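Local coordinates for maternal effect protein oskar (Drosophila melanogaster, PDB 5A4A), which induces germline formation and binds RNA through its OSK domain, which has an SGNH-hydrolase-like fold, at residues K94-V97 with Q98-D102; R104-I107 with K108-N112; S147-C150 with H151-V154. All coordinates share one frame; numbering follows the deposited sequence.

Contact 1 of 3, residues K94-V97 with Q98-D102. With SO4 (sulfate ion), chain G.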
ATOM      1  N   LYS A  94       6.578 -12.462   7.238  1.00 21.94           N
ATOM      2  CA  LYS A  94       6.727 -13.350   6.088  1.00 20.13           C
ATOM      3  C   LYS A  94       8.185 -13.342   5.637  1.00 18.44           C
ATOM      4  O   LYS A  94       8.854 -12.308   5.705  1.00 15.65           O
ATOM      5  CB  LYS A  94       5.792 -12.957   4.935  1.00 22.76           C
ATOM      6  CG  LYS A  94       4.306 -13.215   5.214  1.00 28.23           C
ATOM      7  CD  LYS A  94       3.525 -13.405   3.913  1.00 35.33           C
ATOM      8  CE  LYS A  94       2.020 -13.285   4.130  1.00 40.65           C
ATOM      9  NZ  LYS A  94       1.257 -13.507   2.864  1.00 37.96           N
ATOM     10  N   PRO A  95       8.695 -14.507   5.211  1.00 22.08           N
ATOM     11  CA  PRO A  95      10.077 -14.563   4.728  1.00 21.13           C
ATOM     12  C   PRO A  95      10.251 -13.644   3.527  1.00 19.14           C
ATOM     13  O   PRO A  95       9.365 -13.565   2.676  1.00 17.42           O
ATOM     14  CB  PRO A  95      10.243 -16.025   4.300  1.00 18.89           C
ATOM     15  CG  PRO A  95       9.187 -16.770   5.047  1.00 25.34           C
ATOM     16  CD  PRO A  95       8.041 -15.825   5.200  1.00 25.30           C
ATOM     17  N   LEU A  96      11.379 -12.948   3.465  1.00 19.13           N
ATOM     18  CA  LEU A  96      11.665 -12.049   2.345  1.00 16.93           C
ATOM     19  C   LEU A  96      11.562 -12.733   0.976  1.00 15.81           C
ATOM     20  O   LEU A  96      11.005 -12.163   0.037  1.00 18.34           O
ATOM     21  CB  LEU A  96      13.038 -11.392   2.517  1.00 15.06           C
ATOM     22  CG  LEU A  96      13.472 -10.443   1.400  1.00 19.69           C
ATOM     23  CD1 LEU A  96      12.605  -9.190   1.378  1.00 19.50           C
ATOM     24  CD2 LEU A  96      14.949 -10.079   1.547  1.00 23.76           C
ATOM     25  N   VAL A  97      12.088 -13.953   0.859  1.00 20.65           N
ATOM     26  CA  VAL A  97      12.006 -14.685  -0.406  1.00 20.07           C
ATOM     27  C   VAL A  97      10.558 -14.864  -0.857  1.00 17.65           C
ATOM     28  O   VAL A  97      10.252 -14.738  -2.042  1.00 17.68           O
ATOM     29  CB  VAL A  97      12.739 -16.060  -0.359  1.00 24.21           C
ATOM     30  CG1 VAL A  97      12.119 -16.981   0.683  1.00 39.51           C
ATOM     31  CG2 VAL A  97      12.723 -16.722  -1.729  1.00 24.58           C
ATOM     32  N   GLN A  98       9.670 -15.123   0.100  1.00 16.86           N
ATOM     33  CA  GLN A  98       8.262 -15.319  -0.181  1.00 14.71           C
ATOM     34  C   GLN A  98       7.620 -13.992  -0.589  1.00 14.12           C
ATOM     35  O   GLN A  98       6.800 -13.939  -1.504  1.00 14.63           O
ATOM     36  CB  GLN A  98       7.594 -15.867   1.075  1.00 23.25           C
ATOM     37  CG  GLN A  98       6.312 -16.607   0.863  1.00 33.70           C
ATOM     38  CD  GLN A  98       5.760 -17.107   2.186  1.00 42.41           C
ATOM     39  OE1 GLN A  98       4.931 -16.448   2.804  1.00 45.37           O
ATOM     40  NE2 GLN A  98       6.246 -18.261   2.641  1.00 45.75           N
ATOM     41  N   ILE A  99       8.002 -12.923   0.102  1.00 12.80           N
ATOM     42  CA  ILE A  99       7.520 -11.582  -0.211  1.00 11.62           C
ATOM     43  C   ILE A  99       7.882 -11.192  -1.649  1.00 14.80           C
ATOM     44  O   ILE A  99       7.051 -10.672  -2.399  1.00 13.26           O
ATOM     45  CB  ILE A  99       8.097 -10.552   0.791  1.00 13.31           C
ATOM     46  CG1 ILE A  99       7.531 -10.814   2.192  1.00 15.66           C
ATOM     47  CG2 ILE A  99       7.801  -9.129   0.358  1.00 18.54           C
ATOM     48  CD1 ILE A  99       8.104  -9.912   3.281  1.00 17.36           C
ATOM     49  N   GLU A 100       9.127 -11.447  -2.028  1.00 13.91           N
ATOM     50  CA  GLU A 100       9.589 -11.131  -3.376  1.00 13.92           C
ATOM     51  C   GLU A 100       8.892 -12.014  -4.411  1.00 14.05           C
ATOM     52  O   GLU A 100       8.468 -11.539  -5.467  1.00 15.93           O
ATOM     53  CB  GLU A 100      11.113 -11.253  -3.446  1.00 14.42           C
ATOM     54  CG  GLU A 100      11.795 -10.151  -2.645  1.00 14.76           C
ATOM     55  CD  GLU A 100      13.290 -10.327  -2.504  1.00 20.59           C
ATOM     56  OE1 GLU A 100      13.802 -11.404  -2.863  1.00 21.50           O
ATOM     57  OE2 GLU A 100      13.948  -9.378  -2.024  1.00 19.90           O
ATOM     58  N   HIS A 101       8.769 -13.298  -4.097  1.00 14.10           N
ATOM     59  CA  HIS A 101       8.029 -14.230  -4.952  1.00 17.87           C
ATOM     60  C   HIS A 101       6.588 -13.760  -5.195  1.00 16.36           C
ATOM     61  O   HIS A 101       6.106 -13.745  -6.332  1.00 13.69           O
ATOM     62  CB  HIS A 101       8.035 -15.622  -4.321  1.00 17.32           C
ATOM     63  CG  HIS A 101       7.128 -16.599  -4.997  1.00 21.75           C
ATOM     64  ND1 HIS A 101       7.447 -17.206  -6.194  1.00 29.50           N
ATOM     65  CD2 HIS A 101       5.907 -17.071  -4.653  1.00 23.38           C
ATOM     66  CE1 HIS A 101       6.466 -18.013  -6.551  1.00 29.51           C
ATOM     67  NE2 HIS A 101       5.520 -17.951  -5.631  1.00 25.86           N
ATOM     68  N   ASP A 102       5.897 -13.387  -4.121  1.00 15.57           N
ATOM     69  CA  ASP A 102       4.515 -12.919  -4.221  1.00 13.88           C
ATOM     70  C   ASP A 102       4.413 -11.624  -5.023  1.00 14.08           C
ATOM     71  O   ASP A 102       3.511 -11.458  -5.846  1.00 12.53           O
ATOM     72  CB  ASP A 102       3.916 -12.700  -2.822  1.00 13.69           C
ATOM     73  CG  ASP A 102       3.744 -13.992  -2.044  1.00 16.78           C
ATOM     74  OD1 ASP A 102       3.876 -15.081  -2.643  1.00 15.23           O
ATOM     75  OD2 ASP A 102       3.464 -13.919  -0.824  1.00 20.20           O
TER
HETATM   76  S   SO4 G1612       1.337 -18.881  -5.421  1.00 44.80           S
HETATM   77  O1  SO4 G1612       0.380 -19.684  -4.659  1.00 45.00           O
HETATM   78  O2  SO4 G1612       0.707 -18.464  -6.674  1.00 42.71           O
HETATM   79  O3  SO4 G1612       1.716 -17.712  -4.626  1.00 47.14           O
HETATM   80  O4  SO4 G1612       2.538 -19.658  -5.717  1.00 45.52           O
HETATM   81  O   HOH W   1       1.695 -12.036   0.533  1.00 16.91           O
HETATM   82  O   HOH W   2       3.120 -15.855   1.332  1.00 41.75           O
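K94, just before helix 96-112, sends its side chain forward past I99 and Q98 toward D102, and it can be followed atom by atom over the residues that open the helix. CB lies 3.9 Å from CG1 of I99. CG and CD then pass the amide end of Q98, the closer approach being 3.5 Å from CD to OE1, with the two side chains crossing at about a right angle. Beyond CG the lysine is extended, which carries NZ toward D102; NZ stays 4.3 Å from OD2, too far for a salt bridge, and water 1 joins the opposite charges by accepting from NZ and donating to OD2. A second water donates to D102 OD2 and accepts a weak bond from K94 NZ.

P95 holds the N-cap position. Its carbonyl accepts from I99 N at 3.0 Å, in the carbonyl plane, and more weakly from Q98 N. One residue on, L96 O takes the N-H of E100 at 2.9 Å. E100 folds back over L96: with CG beside its own backbone N (chi1 -69°) and an extended chain, the carboxylate brings OE2 to 3.6 Å from L96 CG, against an apolar branch. Were E100 cut back to an alanine, L96 would probably lose the cover of the carboxylate over its CG and CD1. At H101, NE2 gives a weak bond to a sulfate, probably from the crystallisation liquor, which R67 also binds. The direct pull between K94 and D102 is probably weak at their separation, and the two charges are linked mainly through water.

Contact 2 of 3, residues R104-I107 with K108-N112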
ATOM      1  N   ARG A 104       6.470 -10.532  -7.357  1.00 12.37           N
ATOM      2  CA  ARG A 104       6.714 -10.829  -8.768  1.00 14.28           C
ATOM      3  C   ARG A 104       5.430 -11.352  -9.421  1.00 14.06           C
ATOM      4  O   ARG A 104       5.088 -10.972 -10.540  1.00 15.50           O
ATOM      5  CB  ARG A 104       7.872 -11.826  -8.901  1.00 17.02           C
ATOM      6  CG  ARG A 104       8.127 -12.345 -10.291  1.00 27.23           C
ATOM      7  CD  ARG A 104       9.300 -13.321 -10.278  1.00 31.92           C
ATOM      8  NE  ARG A 104      10.593 -12.638 -10.255  1.00 36.75           N
ATOM      9  CZ  ARG A 104      11.381 -12.521  -9.188  1.00 45.97           C
ATOM     10  NH1 ARG A 104      11.022 -13.041  -8.019  1.00 51.67           N
ATOM     11  NH2 ARG A 104      12.537 -11.881  -9.296  1.00 42.45           N
ATOM     12  N   LEU A 105       4.690 -12.183  -8.691  1.00 14.20           N
ATOM     13  CA  LEU A 105       3.418 -12.699  -9.192  1.00 12.92           C
ATOM     14  C   LEU A 105       2.308 -11.641  -9.255  1.00 13.73           C
ATOM     15  O   LEU A 105       1.453 -11.705 -10.138  1.00 14.83           O
ATOM     16  CB  LEU A 105       2.961 -13.912  -8.376  1.00 13.20           C
ATOM     17  CG  LEU A 105       3.843 -15.152  -8.534  1.00 20.40           C
ATOM     18  CD1 LEU A 105       3.358 -16.262  -7.613  1.00 21.12           C
ATOM     19  CD2 LEU A 105       3.882 -15.620  -9.985  1.00 22.73           C
ATOM     20  N   LEU A 106       2.309 -10.686  -8.320  1.00 13.69           N
ATOM     21  CA  LEU A 106       1.364  -9.566  -8.383  1.00 12.57           C
ATOM     22  C   LEU A 106       1.589  -8.750  -9.660  1.00 13.37           C
ATOM     23  O   LEU A 106       0.648  -8.424 -10.390  1.00 10.68           O
ATOM     24  CB  LEU A 106       1.481  -8.661  -7.143  1.00 11.99           C
ATOM     25  CG  LEU A 106       0.665  -7.356  -7.169  1.00 15.22           C
ATOM     26  CD1 LEU A 106      -0.847  -7.619  -7.262  1.00 15.35           C
ATOM     27  CD2 LEU A 106       0.969  -6.461  -5.952  1.00 13.35           C
ATOM     28  N   ILE A 107       2.841  -8.421  -9.920  1.00  9.60           N
ATOM     29  CA  ILE A 107       3.194  -7.683 -11.133  1.00 12.67           C
ATOM     30  C   ILE A 107       2.769  -8.431 -12.404  1.00 13.72           C
ATOM     31  O   ILE A 107       2.213  -7.840 -13.331  1.00 14.25           O
ATOM     32  CB  ILE A 107       4.704  -7.370 -11.180  1.00 13.42           C
ATOM     33  CG1 ILE A 107       5.110  -6.462 -10.014  1.00 12.33           C
ATOM     34  CG2 ILE A 107       5.068  -6.708 -12.502  1.00 14.41           C
ATOM     35  CD1 ILE A 107       4.410  -5.093  -9.991  1.00 12.54           C
ATOM     36  N   LYS A 108       3.013  -9.736 -12.434  1.00 11.34           N
ATOM     37  CA  LYS A 108       2.634 -10.557 -13.579  1.00 13.91           C
ATOM     38  C   LYS A 108       1.121 -10.643 -13.736  1.00 16.42           C
ATOM     39  O   LYS A 108       0.603 -10.587 -14.848  1.00 16.29           O
ATOM     40  CB  LYS A 108       3.250 -11.950 -13.433  1.00 16.80           C
ATOM     41  CG  LYS A 108       2.765 -13.007 -14.406  1.00 29.89           C
ATOM     42  CD  LYS A 108       3.405 -14.348 -14.036  1.00 38.46           C
ATOM     43  CE  LYS A 108       2.588 -15.539 -14.510  1.00 45.47           C
ATOM     44  NZ  LYS A 108       2.645 -15.687 -15.986  1.00 49.53           N
ATOM     45  N   GLU A 109       0.410 -10.779 -12.617  1.00 12.82           N
ATOM     46  CA  GLU A 109      -1.045 -10.837 -12.653  1.00 14.57           C
ATOM     47  C   GLU A 109      -1.661  -9.527 -13.158  1.00 12.55           C
ATOM     48  O   GLU A 109      -2.593  -9.537 -13.959  1.00 15.34           O
ATOM     49  CB  GLU A 109      -1.599 -11.176 -11.267  1.00 13.43           C
ATOM     50  CG  GLU A 109      -3.084 -10.967 -11.139  1.00 23.33           C
ATOM     51  CD  GLU A 109      -3.588 -11.267  -9.741  1.00 26.09           C
ATOM     52  OE1 GLU A 109      -2.897 -11.960  -8.978  1.00 31.00           O
ATOM     53  OE2 GLU A 109      -4.679 -10.808  -9.385  1.00 22.10           O
ATOM     54  N   MET A 110      -1.139  -8.402 -12.690  1.00 12.58           N
ATOM     55  CA  MET A 110      -1.609  -7.112 -13.181  1.00 12.96           C
ATOM     56  C   MET A 110      -1.379  -6.995 -14.692  1.00 12.91           C
ATOM     57  O   MET A 110      -2.240  -6.500 -15.422  1.00 15.66           O
ATOM     58  CB  MET A 110      -0.946  -5.968 -12.409  1.00  9.91           C
ATOM     59  CG  MET A 110      -1.382  -5.932 -10.943  1.00 10.61           C
ATOM     60  SD  MET A 110      -0.755  -4.539 -10.004  1.00 13.38           S
ATOM     61  CE  MET A 110      -1.636  -3.183 -10.796  1.00 17.01           C
ATOM     62  N   HIS A 111      -0.234  -7.480 -15.158  1.00 12.84           N
ATOM     63  CA  HIS A 111       0.055  -7.458 -16.591  1.00 14.24           C
ATOM     64  C   HIS A 111      -0.982  -8.298 -17.344  1.00 17.16           C
ATOM     65  O   HIS A 111      -1.537  -7.875 -18.364  1.00 16.00           O
ATOM     66  CB  HIS A 111       1.468  -7.974 -16.862  1.00 13.23           C
ATOM     67  CG  HIS A 111       1.935  -7.744 -18.267  1.00 18.46           C
ATOM     68  ND1 HIS A 111       2.912  -8.504 -18.862  1.00 17.34           N
ATOM     69  CD2 HIS A 111       1.544  -6.831 -19.194  1.00 18.66           C
ATOM     70  CE1 HIS A 111       3.113  -8.073 -20.100  1.00 20.19           C
ATOM     71  NE2 HIS A 111       2.295  -7.059 -20.319  1.00 16.65           N
ATOM     72  N   ASN A 112      -1.254  -9.488 -16.825  1.00 14.38           N
ATOM     73  CA  ASN A 112      -2.270 -10.346 -17.422  1.00 17.59           C
ATOM     74  C   ASN A 112      -3.686  -9.746 -17.393  1.00 15.84           C
ATOM     75  O   ASN A 112      -4.510 -10.039 -18.269  1.00 24.39           O
ATOM     76  CB  ASN A 112      -2.234 -11.737 -16.781  1.00 25.36           C
ATOM     77  CG  ASN A 112      -0.993 -12.521 -17.173  1.00 31.29           C
ATOM     78  OD1 ASN A 112      -0.388 -12.264 -18.216  1.00 35.33           O
ATOM     79  ND2 ASN A 112      -0.610 -13.487 -16.344  1.00 37.40           N
TER
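The C-terminal half of helix 96-112, one of the helices that flank the parallel strands of the OSK domain, brings L106 and M110 together one turn apart. Their side chains run alongside each other and point the same way, L106 CD1 standing 4.1 Å from M110 CG. The leucine has CG anti to its backbone N (chi1 173°), whereas M110 puts CG beside its own N, and together these settings lay L106 CD1 along both CG and SD of the methionine. That methionine CG also rests 3.3 Å from the carbonyl oxygen of L106. Both residues are buried: R67 and I85 adjoin the leucine, while L70, L115 and P117 adjoin the methionine.

Four successive backbone bonds run through the contact, from the N atoms of K108, E109, M110 and H111 to the carbonyls of R104, L105, L106 and I107. The bond from M110 N to L106 O, 2.9 Å long, is the straightest of the four, at 167°. On the neighbouring flank, L105 CD2 comes to 4.3 Å from K108 CD, a loose meeting of a leucine branch with a lysine stem. R104 turns its guanidinium group away from this turn, toward E148. The pattern is that of an amphipathic alpha helix with i to i+4 bonds: I107 and M110 meet strand 116-120, L105 and L106 meet R67 of helix 63-71, and K108 and H111 are exposed, as in the three-layered alpha/beta fold of SGNH hydrolases.

Contact 3 of 3, residues S147-C150 with H151-V154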
ATOM      1  N   SER A 147      14.325  -2.963  -8.774  1.00 19.01           N
ATOM      2  CA  SER A 147      14.948  -3.804  -9.796  1.00 19.42           C
ATOM      3  C   SER A 147      13.919  -4.633 -10.578  1.00 21.52           C
ATOM      4  O   SER A 147      14.011  -4.763 -11.796  1.00 22.00           O
ATOM      5  CB  SER A 147      16.019  -4.707  -9.173  1.00 23.26           C
ATOM      6  OG  SER A 147      15.444  -5.624  -8.263  1.00 31.11           O
ATOM      7  N   GLU A 148      12.931  -5.174  -9.880  1.00 17.83           N
ATOM      8  CA  GLU A 148      11.882  -5.969 -10.512  1.00 17.84           C
ATOM      9  C   GLU A 148      10.992  -5.114 -11.414  1.00 21.90           C
ATOM     10  O   GLU A 148      10.546  -5.558 -12.473  1.00 23.29           O
ATOM     11  CB  GLU A 148      11.020  -6.644  -9.441  1.00 20.03           C
ATOM     12  CG  GLU A 148       9.881  -7.475  -9.995  1.00 25.40           C
ATOM     13  CD  GLU A 148      10.354  -8.769 -10.646  1.00 31.47           C
ATOM     14  OE1 GLU A 148      11.535  -9.146 -10.468  1.00 33.50           O
ATOM     15  OE2 GLU A 148       9.535  -9.415 -11.329  1.00 38.38           O
ATOM     16  N   CYS A 149      10.740  -3.884 -10.993  1.00 13.47           N
ATOM     17  CA  CYS A 149       9.841  -2.999 -11.727  1.00 13.08           C
ATOM     18  C   CYS A 149      10.632  -1.979 -12.529  1.00 12.12           C
ATOM     19  O   CYS A 149      10.230  -0.822 -12.647  1.00 14.52           O
ATOM     20  CB  CYS A 149       8.894  -2.281 -10.769  1.00 13.75           C
ATOM     21  SG  CYS A 149       7.809  -3.410  -9.858  1.00 17.03           S
ATOM     22  N   CYS A 150      11.751  -2.423 -13.096  1.00 13.59           N
ATOM     23  CA  CYS A 150      12.630  -1.543 -13.862  1.00 16.45           C
ATOM     24  C   CYS A 150      11.966  -0.911 -15.091  1.00 18.69           C
ATOM     25  O   CYS A 150      12.424   0.117 -15.564  1.00 18.15           O
ATOM     26  CB  CYS A 150      13.915  -2.272 -14.273  1.00 22.68           C
ATOM     27  SG  CYS A 150      13.664  -3.830 -15.123  1.00 21.22           S
ATOM     28  N   HIS A 151      10.894  -1.511 -15.603  1.00 10.60           N
ATOM     29  CA  HIS A 151      10.208  -0.928 -16.759  1.00 11.24           C
ATOM     30  C   HIS A 151       8.980  -0.123 -16.369  1.00 11.81           C
ATOM     31  O   HIS A 151       8.280   0.417 -17.237  1.00 12.01           O
ATOM     32  CB  HIS A 151       9.798  -2.027 -17.736  1.00 11.37           C
ATOM     33  CG  HIS A 151      10.905  -2.976 -18.058  1.00 10.87           C
ATOM     34  ND1 HIS A 151      11.924  -2.662 -18.936  1.00 11.27           N
ATOM     35  CD2 HIS A 151      11.153  -4.231 -17.620  1.00 14.36           C
ATOM     36  CE1 HIS A 151      12.751  -3.692 -19.024  1.00 16.80           C
ATOM     37  NE2 HIS A 151      12.306  -4.653 -18.236  1.00 15.74           N
ATOM     38  N   LEU A 152       8.710  -0.067 -15.067  1.00 11.05           N
ATOM     39  CA  LEU A 152       7.531   0.614 -14.561  1.00 10.23           C
ATOM     40  C   LEU A 152       7.933   1.834 -13.753  1.00 10.58           C
ATOM     41  O   LEU A 152       9.083   1.956 -13.318  1.00 10.74           O
ATOM     42  CB  LEU A 152       6.697  -0.348 -13.697  1.00  9.20           C
ATOM     43  CG  LEU A 152       6.184  -1.592 -14.448  1.00  9.88           C
ATOM     44  CD1 LEU A 152       5.616  -2.636 -13.475  1.00 12.58           C
ATOM     45  CD2 LEU A 152       5.136  -1.185 -15.471  1.00 14.51           C
ATOM     46  N   LYS A 153       6.984   2.733 -13.533  1.00  9.43           N
ATOM     47  CA  LYS A 153       7.251   3.884 -12.686  1.00  9.48           C
ATOM     48  C   LYS A 153       7.389   3.447 -11.223  1.00  9.54           C
ATOM     49  O   LYS A 153       6.495   2.796 -10.665  1.00 11.07           O
ATOM     50  CB  LYS A 153       6.146   4.923 -12.848  1.00 10.26           C
ATOM     51  CG  LYS A 153       6.369   6.192 -12.045  1.00 14.63           C
ATOM     52  CD  LYS A 153       7.535   7.010 -12.598  1.00 12.48           C
ATOM     53  CE  LYS A 153       7.609   8.351 -11.864  1.00 13.06           C
ATOM     54  NZ  LYS A 153       8.656   9.241 -12.451  1.00 12.08           N
ATOM     55  N   VAL A 154       8.517   3.806 -10.612  1.00 12.51           N
ATOM     56  CA  VAL A 154       8.771   3.494  -9.212  1.00  9.47           C
ATOM     57  C   VAL A 154       9.046   4.773  -8.436  1.00 13.87           C
ATOM     58  O   VAL A 154       9.966   5.519  -8.753  1.00 13.81           O
ATOM     59  CB  VAL A 154       9.960   2.530  -9.052  1.00 12.62           C
ATOM     60  CG1 VAL A 154      10.272   2.332  -7.568  1.00 13.66           C
ATOM     61  CG2 VAL A 154       9.654   1.196  -9.740  1.00 11.74           C
TER
HETATM   62  O   HOH W   3       9.338  -3.866 -14.830  1.00 12.18           O
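The imidazole of H151 carries the sulfur of C150 over one face. SG stands 3.8 Å from the ring centroid, 25° off the normal and displaced toward the rim, so this is a sulfur-aromatic contact between adjacent residues. The nearest ring atom is NE2, at 3.5 Å from C150 SG, with CD2 almost as close on the same side of the ring. The cysteine torsion makes this possible: chi1 of 53° sets SG between the backbone N and the carbonyl carbon, which brings it over the face of the following histidine. H151 in turn has CG beside its own backbone N (chi1 -49°), which swings the ring back over the preceding residue.

Here the chain reverses. C149, the first residue to leave helical angles after helix 132-148, begins a type I beta turn that runs to L152. The turn is closed by L152 N giving to C149 O at 3.0 Å, with the donor well above the carbonyl plane. A water accepts from H151 N at 2.9 Å and donates to E148 O, linking the turn to the last residue of the helix. The turn thus forms a helix-to-strand connection in an alpha/beta fold, carrying the chain from helix 132-148 to strand 154-155, which pairs in parallel with strand 116-120.

On its inner side C149 provides the apolar contacts. Its CB meets V154 CG2 at 3.7 Å and L152 CB at 4.1 Å, while the same valine methyl lies 3.6 Å from C149 O. C149 is buried, its side chain also touching F103 and L119. L152 rests on P117 and L119 of strand 116-120, and the backbone of K153 is hydrogen-bonded to L119.

Contacts 1 and 2 are successive parts of helix 96-112, whereas contact 3 is the turn leading out of helix 132-148 into strand 154-155. Each helical contact is partly buried, with two buried residues; contact 3 is a surface contact with C149 as its buried residue. At the helix start the chemistry is polar and watery, further along it is apolar, toward strand 116-120 and helix 63-71, and in the turn a sulfur-ring pair accompanies a single closing bond. Contacts 2 and 3 touch: R104 NH2 meets E148 OE1 at 3.1 Å in a salt bridge, and I107 CD1 packs 3.8 Å from C149 SG. Contact 1 meets helix 132-148 nearer its middle, its nearest atoms about 6 Å from those of contact 3.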